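Local structure of gamma-glutamyl-gamma-aminobutyraldehyde dehydrogenase (Burkholderia cenocepacia, 4LIH) at residues 415-418 / 422-425. The protein is an aldehyde dehydrogenase that probably oxidises gamma-glutamyl-gamma-aminobutyraldehyde to the corresponding carboxylic acid with NAD(P)+. Residues are numbered along the deposited sequence; the frame is centred on the assembly and turned at random.
Sequences IVFD and EAVR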
loop_
_atom_site.group_PDB
_atom_site.type_symbol
_atom_site.label_atom_id
_atom_site.label_comp_id
_atom_site.label_asym_id
_atom_site.label_seq_id
_atom_site.Cartn_x
_atom_site.Cartn_y
_atom_site.Cartn_z
ATOM N N ILE A 415 -23.687 20.483 -27.196
ATOM C CA ILE A 415 -23.236 21.847 -26.847
ATOM C C ILE A 415 -21.958 22.112 -27.602
ATOM O O ILE A 415 -21.051 21.303 -27.548
ATOM C CB ILE A 415 -22.970 21.989 -25.317
ATOM C CG1 ILE A 415 -24.273 21.736 -24.557
ATOM C CG2 ILE A 415 -22.317 23.353 -25.000
ATOM C CD1 ILE A 415 -24.157 21.483 -23.065
ATOM N N VAL A 416 -21.896 23.232 -28.320
ATOM C CA VAL A 416 -20.721 23.578 -29.110
ATOM C C VAL A 416 -19.763 24.461 -28.326
ATOM O O VAL A 416 -20.203 25.257 -27.511
ATOM C CB VAL A 416 -21.123 24.308 -30.412
ATOM C CG1 VAL A 416 -21.644 25.720 -30.114
ATOM C CG2 VAL A 416 -19.921 24.383 -31.329
ATOM N N PHE A 417 -18.462 24.322 -28.564
ATOM C CA PHE A 417 -17.504 25.203 -27.954
ATOM C C PHE A 417 -16.390 25.520 -28.920
ATOM O O PHE A 417 -16.213 24.832 -29.945
ATOM C CB PHE A 417 -16.918 24.582 -26.693
ATOM C CG PHE A 417 -16.058 23.372 -26.947
ATOM C CD1 PHE A 417 -14.679 23.493 -27.098
ATOM C CD2 PHE A 417 -16.622 22.089 -26.959
ATOM C CE1 PHE A 417 -13.893 22.376 -27.284
ATOM C CE2 PHE A 417 -15.831 20.962 -27.145
ATOM C CZ PHE A 417 -14.479 21.099 -27.319
ATOM N N ASP A 418 -15.659 26.574 -28.595
ATOM C CA ASP A 418 -14.617 27.109 -29.489
ATOM C C ASP A 418 -13.212 26.809 -29.021
ATOM O O ASP A 418 -12.272 26.810 -29.803
ATOM C CB ASP A 418 -14.790 28.618 -29.671
ATOM C CG ASP A 418 -15.945 28.941 -30.560
ATOM O OD1 ASP A 418 -15.893 28.676 -31.791
ATOM O OD2 ASP A 418 -16.940 29.426 -30.038
ATOM N N GLU A 422 -12.813 26.674 -22.484
ATOM C CA GLU A 422 -14.267 26.857 -22.478
ATOM C C GLU A 422 -14.974 25.516 -22.223
ATOM O O GLU A 422 -15.941 25.466 -21.463
ATOM C CB GLU A 422 -14.715 27.405 -23.834
ATOM C CG GLU A 422 -16.203 27.536 -24.019
ATOM C CD GLU A 422 -16.603 28.019 -25.406
ATOM O OE1 GLU A 422 -15.791 28.033 -26.354
ATOM O OE2 GLU A 422 -17.778 28.388 -25.548
ATOM N N ALA A 423 -14.511 24.443 -22.872
ATOM C CA ALA A 423 -15.204 23.133 -22.730
ATOM C C ALA A 423 -15.065 22.667 -21.292
ATOM O O ALA A 423 -16.007 22.078 -20.709
ATOM C CB ALA A 423 -14.656 22.095 -23.681
ATOM N N VAL A 424 -13.890 22.893 -20.738
ATOM C CA VAL A 424 -13.648 22.509 -19.345
ATOM C C VAL A 424 -14.542 23.315 -18.400
ATOM O O VAL A 424 -15.145 22.746 -17.473
ATOM C CB VAL A 424 -12.164 22.575 -18.944
ATOM C CG1 VAL A 424 -12.015 22.415 -17.424
ATOM C CG2 VAL A 424 -11.357 21.509 -19.668
ATOM N N ARG A 425 -14.642 24.627 -18.637
ATOM C CA ARG A 425 -15.497 25.485 -17.827
ATOM C C ARG A 425 -16.960 25.020 -17.886
ATOM O O ARG A 425 -17.595 24.879 -16.858
ATOM C CB ARG A 425 -15.364 26.959 -18.245
ATOM C CG ARG A 425 -14.022 27.579 -17.866
ATOM C CD ARG A 425 -13.946 29.068 -18.143
ATOM N NE ARG A 425 -14.602 29.445 -19.391
ATOM C CZ ARG A 425 -13.967 29.817 -20.494
ATOM N NH1 ARG A 425 -12.652 29.843 -20.533
ATOM N NH2 ARG A 425 -14.656 30.157 -21.560
HETATM O O HOH W 1 -20.983 27.159 -25.749
#
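Ala-423 sets its methyl squarely on the ring of Phe-417: CB stands 3.5 Å from the ring centroid and 3° off the ring normal, a CH-pi contact in which all six ring carbons are almost equally near. This is the tight, buried side of a strand-turn-helix unit, where strand 411-417 ends and helix 420-428 starts after a short turn, facing the ring with Ala-423. With chi1 at 67°, CG of Phe-417 sits between the backbone N and the carbonyl carbon, which presents the ring flat to the helix. Ile-282 on strand 280-283, one strand beyond 314-318, touches both residues, and His-318 meets the phenyl ring nearly at right angles, so the pair sits where the helix packs on the sheet.

The other side is polar and looser. Glu-422, its chain extended and CG anti to the backbone N (chi1 175°), reaches across from the helix to the strand end, and its OE1 accepts the backbone N-H of Asp-418 (N to OE1 2.7 Å); the bond is nearly straight but meets the carboxylate from above its plane. CB of Phe-417 also lies 3.6 Å from Glu-422 OE1. A water oxygen lies 3.4 Å from Glu-422 OE2, a weak bond, and 2.7 Å from O of Val-416, to which it also donates. Asp-418 OD2 and Glu-422 OE1 are 4.1 Å apart, like charges side by side, but Asp-418 OD1 forms a salt bridge with Arg-319, which probably eases the repulsion. Aromatic packing thus sets the helix against the sheet, while a side-chain carboxylate ties down the backbone N-H just past the strand's end.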